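Local coordinates for protein cysteine desulfurase (Stenotrophomonas maltophilia, PDB 6WCI) that probably catalyses the pyridoxal-phosphate-dependent removal of sulfur from L-cysteine, giving L-alanine and passing the sulfur to a carrier, at residues B[192-204]-B[221-235]. Numbering follows the deposited sequence.
Sequences HVSNVLGTVNPVR and GSQAVPHRKVDVAAI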
ATOM      1  N   HIS B 192     -10.611  -5.866 -18.991  1.00 37.27           N
ATOM      2  CA  HIS B 192     -10.937  -4.877 -20.006  1.00 38.62           C
ATOM      3  C   HIS B 192      -9.921  -4.942 -21.131  1.00 47.43           C
ATOM      4  O   HIS B 192     -10.287  -4.986 -22.314  1.00 41.49           O
ATOM      5  CB  HIS B 192     -10.991  -3.481 -19.392  1.00 37.76           C
ATOM      6  CG  HIS B 192     -11.601  -2.445 -20.279  1.00 39.38           C
ATOM      7  ND1 HIS B 192     -11.894  -1.173 -19.839  1.00 38.50           N
ATOM      8  CD2 HIS B 192     -11.963  -2.487 -21.585  1.00 41.57           C
ATOM      9  CE1 HIS B 192     -12.423  -0.480 -20.831  1.00 44.02           C
ATOM     10  NE2 HIS B 192     -12.477  -1.254 -21.901  1.00 41.03           N
ATOM     11  N   VAL B 193      -8.641  -5.008 -20.773  1.00 40.10           N
ATOM     12  CA  VAL B 193      -7.553  -5.129 -21.736  1.00 41.81           C
ATOM     13  C   VAL B 193      -6.559  -6.165 -21.227  1.00 50.99           C
ATOM     14  O   VAL B 193      -6.118  -6.096 -20.075  1.00 49.12           O
ATOM     15  CB  VAL B 193      -6.854  -3.782 -21.983  1.00 45.99           C
ATOM     16  CG1 VAL B 193      -5.714  -3.953 -22.980  1.00 44.58           C
ATOM     17  CG2 VAL B 193      -7.854  -2.760 -22.496  1.00 49.31           C
ATOM     18  N   SER B 194      -6.214  -7.123 -22.084  1.00 43.00           N
ATOM     19  CA  SER B 194      -5.303  -8.200 -21.723  1.00 45.36           C
ATOM     20  C   SER B 194      -3.863  -7.701 -21.729  1.00 44.60           C
ATOM     21  O   SER B 194      -3.417  -7.080 -22.702  1.00 45.68           O
ATOM     22  CB  SER B 194      -5.476  -9.372 -22.698  1.00 46.12           C
ATOM     23  OG  SER B 194      -4.342 -10.225 -22.707  1.00 48.55           O
ATOM     24  N   ASN B 195      -3.131  -7.984 -20.645  1.00 43.26           N
ATOM     25  CA  ASN B 195      -1.734  -7.582 -20.537  1.00 44.85           C
ATOM     26  C   ASN B 195      -0.805  -8.410 -21.414  1.00 48.31           C
ATOM     27  O   ASN B 195       0.366  -8.044 -21.560  1.00 47.53           O
ATOM     28  CB  ASN B 195      -1.254  -7.687 -19.088  1.00 44.68           C
ATOM     29  CG  ASN B 195      -1.172  -9.118 -18.617  1.00 43.94           C
ATOM     30  OD1 ASN B 195      -2.154  -9.861 -18.691  1.00 42.49           O
ATOM     31  ND2 ASN B 195       0.007  -9.525 -18.160  1.00 43.36           N
ATOM     32  N   VAL B 196      -1.282  -9.522 -21.964  1.00 51.52           N
ATOM     33  CA  VAL B 196      -0.496 -10.384 -22.841  1.00 53.50           C
ATOM     34  C   VAL B 196      -0.927 -10.228 -24.293  1.00 50.98           C
ATOM     35  O   VAL B 196      -0.101 -10.006 -25.182  1.00 53.39           O
ATOM     36  CB  VAL B 196      -0.604 -11.861 -22.391  1.00 56.41           C
ATOM     37  CG1 VAL B 196       0.028 -12.787 -23.411  1.00 59.68           C
ATOM     38  CG2 VAL B 196       0.025 -12.046 -21.017  1.00 52.93           C
ATOM     39  N   LEU B 197      -2.226 -10.358 -24.551  1.00 49.66           N
ATOM     40  CA  LEU B 197      -2.765 -10.295 -25.903  1.00 56.92           C
ATOM     41  C   LEU B 197      -2.970  -8.869 -26.394  1.00 51.50           C
ATOM     42  O   LEU B 197      -2.971  -8.641 -27.604  1.00 53.33           O
ATOM     43  CB  LEU B 197      -4.100 -11.040 -25.951  1.00 55.92           C
ATOM     44  CG  LEU B 197      -4.056 -12.455 -25.386  1.00 55.59           C
ATOM     45  CD1 LEU B 197      -5.461 -12.962 -25.053  1.00 48.76           C
ATOM     46  CD2 LEU B 197      -3.359 -13.390 -26.365  1.00 52.30           C
ATOM     47  N   GLY B 198      -3.152  -7.913 -25.485  1.00 49.89           N
ATOM     48  CA  GLY B 198      -3.569  -6.581 -25.857  1.00 56.55           C
ATOM     49  C   GLY B 198      -5.039  -6.443 -26.187  1.00 51.58           C
ATOM     50  O   GLY B 198      -5.506  -5.310 -26.367  1.00 50.42           O
ATOM     51  N   THR B 199      -5.782  -7.550 -26.253  1.00 49.14           N
ATOM     52  CA  THR B 199      -7.174  -7.527 -26.677  1.00 50.19           C
ATOM     53  C   THR B 199      -7.983  -6.539 -25.847  1.00 47.28           C
ATOM     54  O   THR B 199      -7.822  -6.448 -24.629  1.00 50.53           O
ATOM     55  CB  THR B 199      -7.785  -8.932 -26.556  1.00 48.61           C
ATOM     56  OG1 THR B 199      -7.130  -9.834 -27.460  1.00 52.45           O
ATOM     57  CG2 THR B 199      -9.265  -8.904 -26.875  1.00 48.42           C
ATOM     58  N   VAL B 200      -8.830  -5.770 -26.519  1.00 52.30           N
ATOM     59  CA  VAL B 200      -9.815  -4.924 -25.860  1.00 47.89           C
ATOM     60  C   VAL B 200     -11.145  -5.664 -25.880  1.00 51.83           C
ATOM     61  O   VAL B 200     -11.684  -5.954 -26.954  1.00 50.97           O
ATOM     62  CB  VAL B 200      -9.935  -3.555 -26.547  1.00 50.45           C
ATOM     63  CG1 VAL B 200     -11.025  -2.735 -25.868  1.00 50.20           C
ATOM     64  CG2 VAL B 200      -8.582  -2.812 -26.534  1.00 51.15           C
ATOM     65  N   ASN B 201     -11.677  -5.977 -24.688  1.00 53.69           N
ATOM     66  CA  ASN B 201     -12.924  -6.722 -24.675  1.00 49.20           C
ATOM     67  C   ASN B 201     -14.120  -5.775 -24.682  1.00 51.33           C
ATOM     68  O   ASN B 201     -14.044  -4.668 -24.148  1.00 54.74           O
ATOM     69  CB  ASN B 201     -12.993  -7.630 -23.446  1.00 45.00           C
ATOM     70  CG  ASN B 201     -12.105  -8.853 -23.574  1.00 49.91           C
ATOM     71  OD1 ASN B 201     -11.843  -9.337 -24.687  1.00 47.22           O
ATOM     72  ND2 ASN B 201     -11.632  -9.361 -22.441  1.00 41.63           N
ATOM     73  N   PRO B 202     -15.238  -6.174 -25.290  1.00 53.35           N
ATOM     74  CA  PRO B 202     -16.450  -5.343 -25.223  1.00 50.24           C
ATOM     75  C   PRO B 202     -17.113  -5.414 -23.857  1.00 46.24           C
ATOM     76  O   PRO B 202     -18.164  -6.038 -23.696  1.00 42.84           O
ATOM     77  CB  PRO B 202     -17.343  -5.934 -26.323  1.00 55.18           C
ATOM     78  CG  PRO B 202     -16.874  -7.347 -26.473  1.00 52.85           C
ATOM     79  CD  PRO B 202     -15.404  -7.348 -26.169  1.00 50.67           C
ATOM     80  N   VAL B 203     -16.511  -4.761 -22.861  1.00 47.07           N
ATOM     81  CA  VAL B 203     -17.009  -4.909 -21.500  1.00 41.29           C
ATOM     82  C   VAL B 203     -18.428  -4.366 -21.374  1.00 40.86           C
ATOM     83  O   VAL B 203     -19.237  -4.904 -20.609  1.00 43.58           O
ATOM     84  CB  VAL B 203     -16.036  -4.244 -20.501  1.00 45.71           C
ATOM     85  CG1 VAL B 203     -14.729  -5.019 -20.451  1.00 43.36           C
ATOM     86  CG2 VAL B 203     -15.780  -2.800 -20.873  1.00 48.22           C
ATOM     87  N   ARG B 204     -18.765  -3.318 -22.132  1.00 44.22           N
ATOM     88  CA  ARG B 204     -20.112  -2.757 -22.052  1.00 46.22           C
ATOM     89  C   ARG B 204     -21.162  -3.780 -22.471  1.00 48.26           C
ATOM     90  O   ARG B 204     -22.133  -4.026 -21.742  1.00 43.46           O
ATOM     91  CB  ARG B 204     -20.197  -1.499 -22.911  1.00 54.75           C
ATOM     92  CG  ARG B 204     -21.459  -0.680 -22.730  1.00 59.58           C
ATOM     93  CD  ARG B 204     -21.573   0.329 -23.869  1.00 74.46           C
ATOM     94  NE  ARG B 204     -21.748   1.693 -23.382  1.00 85.47           N
ATOM     95  CZ  ARG B 204     -22.899   2.355 -23.406  1.00 94.47           C
ATOM     96  NH1 ARG B 204     -23.988   1.785 -23.903  1.00 97.75           N
ATOM     97  NH2 ARG B 204     -22.961   3.594 -22.937  1.00 98.09           N
ATOM     98  N   GLY B 221      -9.351  -3.302 -15.065  1.00 38.68           N
ATOM     99  CA  GLY B 221      -9.026  -2.254 -16.010  1.00 41.10           C
ATOM    100  C   GLY B 221      -7.566  -1.845 -16.016  1.00 39.42           C
ATOM    101  O   GLY B 221      -7.241  -0.753 -16.497  1.00 41.73           O
ATOM    102  N   SER B 222      -6.678  -2.713 -15.516  1.00 36.89           N
ATOM    103  CA  SER B 222      -5.296  -2.298 -15.259  1.00 39.64           C
ATOM    104  C   SER B 222      -4.569  -1.893 -16.531  1.00 46.38           C
ATOM    105  O   SER B 222      -3.708  -1.001 -16.493  1.00 38.30           O
ATOM    106  CB  SER B 222      -4.514  -3.414 -14.568  1.00 35.78           C
ATOM    107  OG  SER B 222      -5.256  -3.973 -13.505  1.00 42.14           O
ATOM    108  N   GLN B 223      -4.876  -2.545 -17.655  1.00 40.38           N
ATOM    109  CA  GLN B 223      -4.282  -2.196 -18.935  1.00 46.70           C
ATOM    110  C   GLN B 223      -5.203  -1.351 -19.802  1.00 49.76           C
ATOM    111  O   GLN B 223      -4.837  -1.036 -20.939  1.00 47.02           O
ATOM    112  CB  GLN B 223      -3.868  -3.458 -19.699  1.00 48.01           C
ATOM    113  CG  GLN B 223      -2.815  -4.292 -18.995  1.00 51.45           C
ATOM    114  CD  GLN B 223      -1.452  -3.627 -18.996  1.00 56.82           C
ATOM    115  OE1 GLN B 223      -1.198  -2.716 -19.784  1.00 61.36           O
ATOM    116  NE2 GLN B 223      -0.568  -4.082 -18.114  1.00 50.17           N
ATOM    117  N   ALA B 224      -6.374  -0.969 -19.295  1.00 43.39           N
ATOM    118  CA  ALA B 224      -7.290  -0.103 -20.033  1.00 45.18           C
ATOM    119  C   ALA B 224      -7.008   1.386 -19.816  1.00 44.26           C
ATOM    120  O   ALA B 224      -6.743   2.123 -20.772  1.00 46.00           O
ATOM    121  CB  ALA B 224      -8.733  -0.422 -19.644  1.00 39.40           C
ATOM    122  N   VAL B 225      -7.071   1.843 -18.570  1.00 46.74           N
ATOM    123  CA  VAL B 225      -7.054   3.278 -18.274  1.00 42.37           C
ATOM    124  C   VAL B 225      -5.753   3.989 -18.642  1.00 43.46           C
ATOM    125  O   VAL B 225      -5.796   5.212 -18.831  1.00 51.64           O
ATOM    126  CB  VAL B 225      -7.401   3.535 -16.801  1.00 40.07           C
ATOM    127  CG1 VAL B 225      -8.772   2.962 -16.509  1.00 36.94           C
ATOM    128  CG2 VAL B 225      -6.358   2.935 -15.897  1.00 37.36           C
ATOM    129  N   PRO B 226      -4.590   3.331 -18.773  1.00 44.59           N
ATOM    130  CA  PRO B 226      -3.428   4.074 -19.287  1.00 47.24           C
ATOM    131  C   PRO B 226      -3.381   4.212 -20.798  1.00 54.72           C
ATOM    132  O   PRO B 226      -2.585   5.021 -21.290  1.00 55.08           O
ATOM    133  CB  PRO B 226      -2.228   3.263 -18.778  1.00 47.59           C
ATOM    134  CG  PRO B 226      -2.735   1.917 -18.509  1.00 45.71           C
ATOM    135  CD  PRO B 226      -4.196   1.990 -18.288  1.00 41.07           C
ATOM    136  N   HIS B 227      -4.213   3.482 -21.543  1.00 54.56           N
ATOM    137  CA  HIS B 227      -4.099   3.415 -22.993  1.00 59.05           C
ATOM    138  C   HIS B 227      -5.327   3.906 -23.748  1.00 60.91           C
ATOM    139  O   HIS B 227      -5.240   4.107 -24.967  1.00 64.67           O
ATOM    140  CB  HIS B 227      -3.788   1.973 -23.433  1.00 61.12           C
ATOM    141  CG  HIS B 227      -2.531   1.426 -22.834  1.00 66.22           C
ATOM    142  ND1 HIS B 227      -1.276   1.791 -23.275  1.00 68.96           N
ATOM    143  CD2 HIS B 227      -2.334   0.557 -21.815  1.00 64.62           C
ATOM    144  CE1 HIS B 227      -0.362   1.159 -22.562  1.00 70.08           C
ATOM    145  NE2 HIS B 227      -0.977   0.403 -21.669  1.00 66.45           N
ATOM    146  N   ARG B 228      -6.455   4.116 -23.072  1.00 55.45           N
ATOM    147  CA  ARG B 228      -7.661   4.584 -23.733  1.00 54.93           C
ATOM    148  C   ARG B 228      -8.525   5.330 -22.731  1.00 56.00           C
ATOM    149  O   ARG B 228      -8.363   5.188 -21.514  1.00 59.62           O
ATOM    150  CB  ARG B 228      -8.453   3.424 -24.331  1.00 50.74           C
ATOM    151  CG  ARG B 228      -9.020   2.513 -23.261  1.00 49.92           C
ATOM    152  CD  ARG B 228      -9.393   1.160 -23.829  1.00 52.61           C
ATOM    153  NE  ARG B 228     -10.553   1.241 -24.707  1.00 59.32           N
ATOM    154  CZ  ARG B 228     -10.503   1.179 -26.031  1.00 62.04           C
ATOM    155  NH1 ARG B 228      -9.339   1.036 -26.654  1.00 63.58           N
ATOM    156  NH2 ARG B 228     -11.623   1.258 -26.731  1.00 63.65           N
ATOM    157  N   LYS B 229      -9.451   6.128 -23.256  1.00 55.15           N
ATOM    158  CA  LYS B 229     -10.423   6.781 -22.395  1.00 58.86           C
ATOM    159  C   LYS B 229     -11.415   5.749 -21.899  1.00 51.08           C
ATOM    160  O   LYS B 229     -12.016   5.023 -22.694  1.00 50.08           O
ATOM    161  CB  LYS B 229     -11.155   7.910 -23.112  1.00 62.21           C
ATOM    162  CG  LYS B 229     -12.103   8.634 -22.154  1.00 64.03           C
ATOM    163  CD  LYS B 229     -12.563   9.990 -22.646  1.00 68.85           C
ATOM    164  CE  LYS B 229     -13.363  10.715 -21.567  1.00 75.09           C
ATOM    165  NZ  LYS B 229     -14.523   9.914 -21.058  1.00 75.68           N
ATOM    166  N   VAL B 230     -11.573   5.667 -20.586  1.00 46.35           N
ATOM    167  CA  VAL B 230     -12.556   4.783 -19.985  1.00 48.97           C
ATOM    168  C   VAL B 230     -13.542   5.641 -19.211  1.00 51.10           C
ATOM    169  O   VAL B 230     -13.157   6.368 -18.285  1.00 52.91           O
ATOM    170  CB  VAL B 230     -11.916   3.715 -19.084  1.00 44.99           C
ATOM    171  CG1 VAL B 230     -12.989   2.756 -18.585  1.00 38.17           C
ATOM    172  CG2 VAL B 230     -10.848   2.946 -19.846  1.00 41.24           C
ATOM    173  N   ASP B 231     -14.802   5.591 -19.632  1.00 48.54           N
ATOM    174  CA  ASP B 231     -15.942   6.073 -18.859  1.00 47.14           C
ATOM    175  C   ASP B 231     -16.436   4.874 -18.065  1.00 42.88           C
ATOM    176  O   ASP B 231     -17.232   4.068 -18.552  1.00 40.25           O
ATOM    177  CB  ASP B 231     -17.008   6.640 -19.792  1.00 48.19           C
ATOM    178  CG  ASP B 231     -18.255   7.112 -19.061  1.00 50.28           C
ATOM    179  OD1 ASP B 231     -18.429   6.795 -17.866  1.00 50.25           O
ATOM    180  OD2 ASP B 231     -19.076   7.810 -19.696  1.00 51.54           O
ATOM    181  N   VAL B 232     -15.952   4.745 -16.823  1.00 39.34           N
ATOM    182  CA  VAL B 232     -16.261   3.550 -16.042  1.00 35.67           C
ATOM    183  C   VAL B 232     -17.768   3.423 -15.822  1.00 41.77           C
ATOM    184  O   VAL B 232     -18.325   2.320 -15.867  1.00 43.22           O
ATOM    185  CB  VAL B 232     -15.496   3.552 -14.703  1.00 34.49           C
ATOM    186  CG1 VAL B 232     -15.969   2.417 -13.825  1.00 33.41           C
ATOM    187  CG2 VAL B 232     -13.998   3.433 -14.936  1.00 34.38           C
ATOM    188  N   ALA B 233     -18.449   4.547 -15.583  1.00 46.67           N
ATOM    189  CA  ALA B 233     -19.870   4.489 -15.253  1.00 42.40           C
ATOM    190  C   ALA B 233     -20.687   3.981 -16.428  1.00 43.83           C
ATOM    191  O   ALA B 233     -21.663   3.248 -16.239  1.00 44.03           O
ATOM    192  CB  ALA B 233     -20.375   5.860 -14.811  1.00 43.07           C
ATOM    193  N   ALA B 234     -20.301   4.360 -17.647  1.00 45.35           N
ATOM    194  CA  ALA B 234     -21.021   3.922 -18.836  1.00 46.24           C
ATOM    195  C   ALA B 234     -20.778   2.457 -19.159  1.00 48.86           C
ATOM    196  O   ALA B 234     -21.450   1.917 -20.046  1.00 50.39           O
ATOM    197  CB  ALA B 234     -20.632   4.790 -20.036  1.00 41.83           C
ATOM    198  N   ILE B 235     -19.831   1.806 -18.487  1.00 47.19           N
ATOM    199  CA  ILE B 235     -19.625   0.387 -18.742  1.00 49.55           C
ATOM    200  C   ILE B 235     -20.787  -0.423 -18.181  1.00 44.47           C
ATOM    201  O   ILE B 235     -21.218  -1.409 -18.783  1.00 39.96           O
ATOM    202  CB  ILE B 235     -18.272  -0.076 -18.168  1.00 48.01           C
ATOM    203  CG1 ILE B 235     -17.118   0.683 -18.831  1.00 49.49           C
ATOM    204  CG2 ILE B 235     -18.083  -1.568 -18.388  1.00 44.76           C
ATOM    205  CD1 ILE B 235     -15.745   0.189 -18.416  1.00 42.69           C
TER
HETATM  206  O   HOH W   1      -7.107  -4.541 -18.158  1.00 40.47           O
HETATM  207  O   HOH W   2     -23.613  -2.188 -19.726  1.00 50.46           O
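His192 and Ala224 meet at the tight centre of this contact, where the connections leaving parallel strands 185-191 and 216-220, with the helix starts they lead into, pack beside the seven-stranded mixed sheet of the large domain of a fold type I pyridoxal-phosphate enzyme. His192 stretches across with CG anti to the backbone N (chi1 -168°), laying ND1 3.3 Å from Ala224 CB; the same nitrogen is hydrogen-bonded to Tyr240 OH, which helps hold the ring's rotation. Val203 CG2, from the first turn of helix 203-212, lies over one ring face near its rim and packs 3.6 Å from Ile235 CG2, while Ile235 CD1 nears His192 CE1. Val230 CG1 reaches the ring edge in plane. Alongside, Val193 crosses Gln223 at about a right angle, CB to CB 3.8 Å, its CG2 resting on Ala224. Gln223 bends at chi2 (-71°) past Asn195 CB, taking NE2 to O3 of the cofactor-lysine adduct at position 246; Ala51 is the amide's other polar partner. On the looser, solvent side, Val200 CG1 sits over the guanidinium of Arg228, salt-bridged to Glu350, and exposed Arg204 places NE 3.4 Å from Ala234 O, too poorly angled for a hydrogen bond. Waters bridge instead: one links Val193 O to Gln223 N, another Arg204 O to Ile235 O, donating to the latter at 2.7 Å.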